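Local coordinates for uncharacterized protein (Bacteroides ovatus, PDB 4IRT) that is of unknown function but is a putative neuraminidase carrying a BNR repeat-like domain of the beta-propeller clan, at residues 169-174 and 231-235; 176-182 and 193-199; 207-211 and 238-244. All coordinates share one frame. Residue numbers count along the deposited sequence, not the author numbering.

Contact 1. Residues 169-174 and 231-235; sequences ILIDGE and LPIKL. With EDO (1,2-ethanediol), chain K.
Loops without regular strand structure can be joined by a single beta bridge, with water and neighbouring side chains taking up other polar groups. Segments 169-174 and 231-235 run in the same direction, with Leu170 opposite Pro232, Ile171 opposite Ile233 (CA-CA 4.8 Å) and Asp172 opposite Lys234. Near-linear bonds flank the bridge: Ile233 N gives to Leu170 O at 2.8 Å, and Asp172 N gives to Ile233 O, also at 2.8 Å. Ile171 O, turned from the bridge, accepts from O2 of a 1,2-ethanediol at 2.7 Å, probably a crystallisation additive. One water donates to Asp172 O (2.8 Å) and Glu174 OE2 (2.6 Å) and accepts from Leu235 N (3.0 Å), linking the loops beyond the direct pairing. Lys234 N is hydrogen-bonded to Asn237 OD1 and Leu235 O to Tyr240 OH. Asp172 (chi1 t) takes Glu174 N on OD1 at 2.8 Å, closing an Asx turn over Gly173; Glu174 follows with left-handed angles (54/37). Lys234 NZ bonds Ser236 OG; Glu174 OE1, 4.5 Å from Lys234 NZ, is beyond a salt bridge. A cis peptide precedes Pro232, whose CB meets Ile169 CG2 at 3.9 Å, while Leu170 CD1 reaches Leu231 CD2 at 3.9 Å. The arrangement is an isolated parallel-type bridge with an Asx turn, joining the loop between two successive four-stranded sheets of a beta-propeller-type fold to a long loop within the second.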
# COMPACT_ATOMS: atom_id res chain seq x y z
N ILE A 169 13.40 -0.97 -16.42
CA ILE A 169 14.25 -1.39 -15.32
C ILE A 169 14.67 -0.22 -14.43
O ILE A 169 15.56 0.58 -14.78
CB ILE A 169 15.49 -2.18 -15.78
CG1 ILE A 169 15.12 -3.23 -16.84
CG2 ILE A 169 16.12 -2.86 -14.57
CD1 ILE A 169 16.25 -4.16 -17.21
N LEU A 170 14.04 -0.15 -13.27
CA LEU A 170 14.28 0.90 -12.31
C LEU A 170 15.14 0.40 -11.16
O LEU A 170 16.11 1.05 -10.79
CB LEU A 170 12.94 1.42 -11.79
CG LEU A 170 12.97 2.56 -10.79
CD1 LEU A 170 13.84 3.72 -11.29
CD2 LEU A 170 11.55 3.03 -10.55
N ILE A 171 14.77 -0.78 -10.62
CA ILE A 171 15.53 -1.43 -9.56
C ILE A 171 16.07 -2.73 -10.14
O ILE A 171 15.32 -3.53 -10.70
CB ILE A 171 14.68 -1.72 -8.32
CG1 ILE A 171 14.06 -0.45 -7.74
CG2 ILE A 171 15.50 -2.37 -7.23
CD1 ILE A 171 13.04 -0.74 -6.65
N ASP A 172 17.39 -2.91 -10.06
CA ASP A 172 18.07 -4.02 -10.69
C ASP A 172 18.55 -4.99 -9.61
O ASP A 172 19.43 -4.65 -8.82
CB ASP A 172 19.27 -3.49 -11.50
CG ASP A 172 19.91 -4.54 -12.39
OD1 ASP A 172 19.48 -5.72 -12.41
OD2 ASP A 172 20.88 -4.15 -13.10
N GLY A 173 17.96 -6.17 -9.61
CA GLY A 173 18.37 -7.27 -8.73
C GLY A 173 19.56 -8.05 -9.26
O GLY A 173 20.01 -8.98 -8.60
N GLU A 174 20.04 -7.69 -10.45
CA GLU A 174 21.28 -8.21 -11.02
C GLU A 174 21.32 -9.74 -11.09
O GLU A 174 22.39 -10.34 -10.91
CB GLU A 174 22.51 -7.70 -10.25
CG GLU A 174 22.66 -6.20 -10.20
CD GLU A 174 23.86 -5.78 -9.40
OE1 GLU A 174 24.98 -5.85 -9.95
OE2 GLU A 174 23.70 -5.40 -8.24
N LEU A 231 20.67 5.08 -13.78
CA LEU A 231 19.77 3.93 -13.72
C LEU A 231 20.39 2.71 -14.40
O LEU A 231 21.20 2.83 -15.32
CB LEU A 231 18.40 4.26 -14.36
CG LEU A 231 17.70 5.49 -13.77
CD1 LEU A 231 16.51 5.88 -14.61
CD2 LEU A 231 17.28 5.22 -12.31
N PRO A 232 19.99 1.51 -13.97
CA PRO A 232 19.04 1.22 -12.92
C PRO A 232 19.69 1.27 -11.54
O PRO A 232 20.94 1.35 -11.42
CB PRO A 232 18.59 -0.21 -13.25
CG PRO A 232 19.76 -0.83 -13.92
CD PRO A 232 20.38 0.29 -14.72
N ILE A 233 18.87 1.22 -10.50
CA ILE A 233 19.39 1.32 -9.15
C ILE A 233 19.68 -0.07 -8.65
O ILE A 233 18.77 -0.91 -8.59
CB ILE A 233 18.43 2.04 -8.19
CG1 ILE A 233 17.97 3.38 -8.81
CG2 ILE A 233 19.12 2.27 -6.85
CD1 ILE A 233 16.89 4.10 -8.01
N LYS A 234 20.93 -0.29 -8.24
CA LYS A 234 21.44 -1.57 -7.77
C LYS A 234 21.85 -1.49 -6.30
O LYS A 234 21.90 -0.40 -5.71
CB LYS A 234 22.73 -1.93 -8.52
CG LYS A 234 22.67 -1.95 -10.03
CD LYS A 234 24.05 -2.29 -10.63
CE LYS A 234 25.05 -1.14 -10.48
NZ LYS A 234 26.44 -1.59 -10.13
N LEU A 235 22.20 -2.64 -5.73
CA LEU A 235 22.78 -2.71 -4.39
C LEU A 235 23.85 -1.64 -4.17
O LEU A 235 23.86 -0.94 -3.15
CB LEU A 235 23.41 -4.09 -4.17
CG LEU A 235 23.82 -4.33 -2.72
CD1 LEU A 235 22.68 -4.95 -1.93
CD2 LEU A 235 25.05 -5.23 -2.65
C1 EDO K . 14.32 -5.99 -8.34
O1 EDO K . 14.31 -7.22 -9.06
C2 EDO K . 13.03 -5.20 -8.62
O2 EDO K . 12.97 -4.74 -9.97
O HOH W 1 21.45 -5.23 -7.01

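Contact 2. Residues 176-182 and 193-199; sequences KRNAYWQ and LSWVWRE
An antiparallel hairpin illustrates how a small side chain can fill the gap that two large ones leave between them. The axes of 178-182 and 193-198 come within 4.6 Å, their directions 152° apart. Asn178 with Arg198, Tyr180 with Val196 and Gln182 with Ser194 are hydrogen-bonded pairs, from Arg198 N to Asn178 O at 2.8 Å up to Tyr180 N to Val196 O at 3.1 Å; Ala179 with Trp197 and Trp181 with Trp195 are non-hydrogen-bonded pairs, the latter with CA-CA 4.0 Å. The face bearing Ala179, Trp181, Trp195 and Trp197 is aromatic. Ala179 sits in the hollow between two indoles, its CB 3.8 Å from Trp195 CD1 and 4.1 Å from Trp197 CE3. Trp181 and Trp195 (both chi1 p) lead their rings away from the opposite strand, consistent with the close backbones and CB to CB at 3.9 Å; Leu193 CD1 meets Trp181 CB at 3.8 Å. On the other face Tyr180 CE2 lies over the Arg198 guanidinium, 3.8 Å from Arg198 NE, which bonds Asn206 OD1; Gln182 NE2 donates to Ser194 OG at 3.0 Å and Gln182 OE1 accepts from Thr254 N. At the open end Arg177 (chi1 p) passes its CD 3.5 Å from Trp197 CE3 and forms a two-pronged salt bridge, NE to Glu199 OE1 and NH2 to Glu199 OE2, each 2.9 Å; Glu199 OE1 also bonds His207 NE2. Strand 178-185 is outermost in its four-stranded sheet, with 191-198 between it and 206-214; Trp181 packs on strand 137-143 of the preceding sheet, while Gln182 and Ser194 press on Met256 of the next.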
# COMPACT_ATOMS: atom_id res chain seq x y z
N LYS A 176 20.39 -11.81 -9.00
CA LYS A 176 20.88 -12.28 -7.72
C LYS A 176 19.81 -12.19 -6.64
O LYS A 176 19.65 -13.10 -5.83
CB LYS A 176 22.06 -11.40 -7.24
CG LYS A 176 23.37 -11.73 -7.88
CD LYS A 176 24.49 -10.94 -7.25
CE LYS A 176 25.80 -11.34 -7.89
NZ LYS A 176 26.77 -10.22 -7.79
N ARG A 177 19.13 -11.04 -6.61
CA ARG A 177 18.27 -10.67 -5.50
C ARG A 177 16.96 -10.07 -6.00
O ARG A 177 16.86 -9.64 -7.14
CB ARG A 177 18.99 -9.69 -4.56
CG ARG A 177 19.35 -8.33 -5.19
CD ARG A 177 20.16 -7.45 -4.25
NE ARG A 177 21.39 -8.10 -3.78
CZ ARG A 177 22.54 -8.15 -4.46
NH1 ARG A 177 22.67 -7.53 -5.63
NH2 ARG A 177 23.57 -8.81 -3.95
N ASN A 178 15.96 -10.08 -5.13
CA ASN A 178 14.71 -9.43 -5.38
C ASN A 178 14.64 -8.14 -4.55
O ASN A 178 15.42 -7.94 -3.61
CB ASN A 178 13.53 -10.36 -5.01
CG ASN A 178 13.37 -11.53 -5.97
OD1 ASN A 178 13.54 -12.68 -5.60
ND2 ASN A 178 13.04 -11.23 -7.18
N ALA A 179 13.66 -7.32 -4.88
CA ALA A 179 13.24 -6.17 -4.06
C ALA A 179 11.75 -6.25 -3.77
O ALA A 179 11.01 -6.86 -4.55
CB ALA A 179 13.57 -4.89 -4.78
N TYR A 180 11.33 -5.62 -2.66
CA TYR A 180 9.94 -5.37 -2.33
C TYR A 180 9.82 -3.91 -1.99
O TYR A 180 10.54 -3.43 -1.11
CB TYR A 180 9.46 -6.22 -1.16
CG TYR A 180 9.44 -7.66 -1.52
CD1 TYR A 180 8.32 -8.23 -2.13
CD2 TYR A 180 10.54 -8.45 -1.29
CE1 TYR A 180 8.31 -9.58 -2.49
CE2 TYR A 180 10.55 -9.79 -1.64
CZ TYR A 180 9.43 -10.35 -2.25
OH TYR A 180 9.48 -11.67 -2.60
N TRP A 181 8.93 -3.24 -2.70
CA TRP A 181 8.85 -1.79 -2.69
C TRP A 181 7.51 -1.25 -2.24
O TRP A 181 6.54 -1.98 -2.16
CB TRP A 181 9.17 -1.24 -4.10
CG TRP A 181 8.28 -1.83 -5.18
CD1 TRP A 181 7.04 -1.46 -5.53
CD2 TRP A 181 8.63 -2.94 -6.04
NE1 TRP A 181 6.55 -2.28 -6.55
CE2 TRP A 181 7.53 -3.18 -6.88
CE3 TRP A 181 9.76 -3.75 -6.14
CZ2 TRP A 181 7.53 -4.22 -7.81
CZ3 TRP A 181 9.77 -4.75 -7.07
CH2 TRP A 181 8.65 -4.99 -7.89
N GLN A 182 7.49 0.04 -1.96
CA GLN A 182 6.28 0.85 -1.75
C GLN A 182 6.54 2.27 -2.23
O GLN A 182 7.70 2.72 -2.29
CB GLN A 182 5.83 0.84 -0.27
CG GLN A 182 6.93 1.20 0.75
CD GLN A 182 7.78 0.03 1.20
OE1 GLN A 182 7.34 -1.13 1.20
NE2 GLN A 182 9.03 0.33 1.58
N LEU A 193 9.79 6.49 -3.64
CA LEU A 193 9.96 5.04 -3.74
C LEU A 193 10.93 4.55 -2.68
O LEU A 193 12.04 5.07 -2.56
CB LEU A 193 10.55 4.71 -5.13
CG LEU A 193 11.08 3.30 -5.40
CD1 LEU A 193 9.97 2.28 -5.39
CD2 LEU A 193 11.78 3.30 -6.75
N SER A 194 10.53 3.54 -1.93
CA SER A 194 11.44 2.84 -0.99
C SER A 194 11.26 1.33 -1.12
O SER A 194 10.22 0.84 -1.64
CB SER A 194 11.22 3.28 0.46
OG SER A 194 9.88 3.11 0.85
N TRP A 195 12.27 0.59 -0.67
CA TRP A 195 12.28 -0.86 -0.81
C TRP A 195 13.26 -1.51 0.13
O TRP A 195 14.13 -0.85 0.66
CB TRP A 195 12.58 -1.27 -2.25
CG TRP A 195 13.95 -1.02 -2.77
CD1 TRP A 195 14.99 -1.95 -2.84
CD2 TRP A 195 14.45 0.18 -3.38
NE1 TRP A 195 16.08 -1.38 -3.43
CE2 TRP A 195 15.79 -0.08 -3.78
CE3 TRP A 195 13.92 1.47 -3.58
CZ2 TRP A 195 16.60 0.90 -4.35
CZ3 TRP A 195 14.74 2.46 -4.19
CH2 TRP A 195 16.06 2.16 -4.56
N VAL A 196 13.08 -2.82 0.30
CA VAL A 196 14.05 -3.68 0.98
C VAL A 196 14.55 -4.66 -0.06
O VAL A 196 13.86 -4.96 -1.06
CB VAL A 196 13.43 -4.45 2.17
CG1 VAL A 196 12.73 -3.47 3.13
CG2 VAL A 196 12.49 -5.55 1.70
N TRP A 197 15.77 -5.12 0.13
CA TRP A 197 16.28 -6.19 -0.67
C TRP A 197 15.87 -7.50 -0.06
O TRP A 197 15.74 -7.61 1.16
CB TRP A 197 17.79 -6.14 -0.71
CG TRP A 197 18.35 -4.91 -1.37
CD1 TRP A 197 19.12 -3.96 -0.78
CD2 TRP A 197 18.23 -4.53 -2.76
NE1 TRP A 197 19.49 -3.00 -1.71
CE2 TRP A 197 18.97 -3.34 -2.92
CE3 TRP A 197 17.61 -5.10 -3.87
CZ2 TRP A 197 19.09 -2.69 -4.18
CZ3 TRP A 197 17.74 -4.46 -5.10
CH2 TRP A 197 18.47 -3.27 -5.24
N ARG A 198 15.66 -8.50 -0.90
CA ARG A 198 15.62 -9.87 -0.39
C ARG A 198 16.66 -10.68 -1.14
O ARG A 198 16.56 -10.85 -2.35
CB ARG A 198 14.28 -10.56 -0.53
CG ARG A 198 14.33 -11.85 0.28
CD ARG A 198 13.12 -12.71 0.20
NE ARG A 198 12.01 -12.18 0.97
CZ ARG A 198 10.85 -12.79 1.08
NH1 ARG A 198 10.69 -13.99 0.53
NH2 ARG A 198 9.86 -12.24 1.76
N GLU A 199 17.60 -11.21 -0.40
CA GLU A 199 18.78 -11.79 -0.98
C GLU A 199 18.52 -13.13 -1.68
O GLU A 199 19.03 -13.35 -2.77
CB GLU A 199 19.87 -11.89 0.08
CG GLU A 199 21.27 -11.83 -0.45
CD GLU A 199 21.57 -10.63 -1.36
OE1 GLU A 199 21.00 -9.54 -1.26
OE2 GLU A 199 22.47 -10.78 -2.18
O HOH W 2 15.63 -13.14 -3.64

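Contact 3. Residues 207-211 and 238-244; sequences HDICY and AEYACRL
A classic beta bulge sets two residues of one strand against one of its neighbour. Segment 238-244 runs antiparallel to 207-211. Ala238 CB begins against Cys210 SG at 3.8 Å. Glu239 O accepts from Tyr211 N at 3.1 Å, and its carboxylate turns to Thr224 and Trp290. Tyr240 (chi1 m) pairs with Cys210 at a CA-CA distance of 4.5 Å; Cys210 SG sits over one face of the Tyr240 ring, 3.7 Å from its centroid, a sulfur-aromatic contact, and the Tyr240 hydroxyl is bonded to Leu235 O. At Ala241 the chain turns a corner. Ala241 N reaches Ile209 O weakly at 2.8 Å, and Cys242 N shares that acceptor at 3.1 Å, so two residues face Ile209. Cys242 O returns a bond to Ile209 N at 2.9 Å. Past Arg243, Leu244 N gives to Asp208 OD1 at 3.1 Å and Leu244 O takes Asp208 N at 2.9 Å; Asp208 OD2 holds His207 ND1 at 2.8 Å, and His207 NE2 bonds Glu199 OE1. Leu244 CD1 meets Ile209 CD1 at 4.1 Å. Strand 239-242 is outermost in its sheet beside 206-214, beyond which lies 191-198, while Ile209 and Leu244 pack on Trp270 of strand 264-271 in the following sheet.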
# COMPACT_ATOMS: atom_id res chain seq x y z
N HIS A 207 16.91 -7.47 3.74
CA HIS A 207 17.83 -6.55 4.37
C HIS A 207 17.75 -5.16 3.75
O HIS A 207 17.47 -5.02 2.55
CB HIS A 207 19.27 -7.08 4.29
CG HIS A 207 19.77 -7.32 2.90
ND1 HIS A 207 20.52 -6.39 2.21
CD2 HIS A 207 19.68 -8.40 2.09
CE1 HIS A 207 20.85 -6.88 1.02
NE2 HIS A 207 20.35 -8.10 0.92
N ASP A 208 18.01 -4.16 4.60
CA ASP A 208 18.12 -2.74 4.24
C ASP A 208 16.81 -2.08 3.81
O ASP A 208 15.85 -2.75 3.43
CB ASP A 208 19.18 -2.55 3.12
CG ASP A 208 20.57 -2.99 3.57
OD1 ASP A 208 21.02 -2.59 4.67
OD2 ASP A 208 21.21 -3.76 2.82
N ILE A 209 16.78 -0.75 3.95
CA ILE A 209 15.74 0.11 3.42
C ILE A 209 16.38 1.17 2.55
O ILE A 209 17.21 1.98 3.02
CB ILE A 209 14.90 0.79 4.54
CG1 ILE A 209 14.36 -0.28 5.51
CG2 ILE A 209 13.76 1.60 3.92
CD1 ILE A 209 13.44 0.23 6.61
N CYS A 210 15.98 1.19 1.28
CA CYS A 210 16.56 2.09 0.28
C CYS A 210 15.50 3.08 -0.23
O CYS A 210 14.32 2.87 -0.05
CB CYS A 210 17.13 1.28 -0.90
SG CYS A 210 18.48 0.14 -0.45
N TYR A 211 15.93 4.13 -0.93
CA TYR A 211 15.03 5.23 -1.26
C TYR A 211 15.43 5.90 -2.57
O TYR A 211 16.60 6.04 -2.86
CB TYR A 211 15.07 6.27 -0.14
CG TYR A 211 14.25 7.50 -0.45
CD1 TYR A 211 12.87 7.50 -0.25
CD2 TYR A 211 14.85 8.65 -0.92
CE1 TYR A 211 12.11 8.62 -0.54
CE2 TYR A 211 14.09 9.77 -1.24
CZ TYR A 211 12.73 9.76 -1.02
OH TYR A 211 11.96 10.88 -1.27
N ALA A 238 22.39 2.40 -4.61
CA ALA A 238 21.16 2.80 -3.94
C ALA A 238 21.46 3.71 -2.75
O ALA A 238 22.49 3.53 -2.09
CB ALA A 238 20.40 1.58 -3.46
N GLU A 239 20.54 4.62 -2.46
CA GLU A 239 20.58 5.39 -1.25
C GLU A 239 20.02 4.53 -0.12
O GLU A 239 18.89 4.06 -0.19
CB GLU A 239 19.77 6.69 -1.36
CG GLU A 239 19.85 7.50 -0.06
CD GLU A 239 19.13 8.83 -0.06
OE1 GLU A 239 18.48 9.22 -1.07
OE2 GLU A 239 19.24 9.50 1.01
N TYR A 240 20.80 4.35 0.95
CA TYR A 240 20.34 3.62 2.12
C TYR A 240 19.70 4.56 3.14
O TYR A 240 20.39 5.31 3.84
CB TYR A 240 21.48 2.77 2.71
CG TYR A 240 21.76 1.63 1.74
CD1 TYR A 240 22.54 1.83 0.59
CD2 TYR A 240 21.15 0.39 1.90
CE1 TYR A 240 22.73 0.82 -0.35
CE2 TYR A 240 21.35 -0.64 0.98
CZ TYR A 240 22.14 -0.41 -0.15
OH TYR A 240 22.29 -1.43 -1.06
N ALA A 241 18.39 4.46 3.24
CA ALA A 241 17.66 5.17 4.29
C ALA A 241 17.94 4.58 5.67
O ALA A 241 18.04 5.31 6.66
CB ALA A 241 16.17 5.18 4.01
N CYS A 242 18.09 3.26 5.73
CA CYS A 242 18.41 2.58 6.99
C CYS A 242 19.08 1.28 6.66
O CYS A 242 18.49 0.41 5.97
CB CYS A 242 17.16 2.37 7.86
SG CYS A 242 17.52 1.80 9.55
N ARG A 243 20.32 1.14 7.14
CA ARG A 243 21.05 -0.11 6.97
C ARG A 243 20.65 -1.11 8.03
O ARG A 243 20.80 -0.86 9.22
CB ARG A 243 22.55 0.09 7.00
CG ARG A 243 23.05 0.81 5.77
CD ARG A 243 24.33 0.22 5.24
NE ARG A 243 24.91 1.14 4.29
CZ ARG A 243 25.13 0.85 3.03
NH1 ARG A 243 24.86 -0.36 2.57
NH2 ARG A 243 25.65 1.77 2.24
N LEU A 244 20.15 -2.26 7.59
CA LEU A 244 19.65 -3.29 8.48
C LEU A 244 20.04 -4.64 7.94
O LEU A 244 19.85 -4.90 6.75
CB LEU A 244 18.11 -3.22 8.55
CG LEU A 244 17.56 -1.99 9.27
CD1 LEU A 244 16.08 -1.81 8.97
CD2 LEU A 244 17.81 -2.09 10.77

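Overall arrangement
Contacts 2 and 3 belong to one four-stranded sheet, whose strands 191-198 and 206-214 are neighbours, with Trp195 O meeting Cys210 N at 2.8 Å. Contact 3 is largely buried, at the sheet's outer, bulged edge; contact 2 lies nearer the chain's centre but is only partly buried, combining regular strand pairing and tryptophans with a charged end. Contact 1, the farthest out, joins loops and relies on one bridge, a shared water and apolar side-chain contacts. The three converge on Trp197: Ile171 and Leu235 pack on its ring, and Tyr240 OH serves both its NE1 and Leu235 O. Glu199 OE1 and His207 NE2, 2.7 Å apart, further couple contacts 2 and 3.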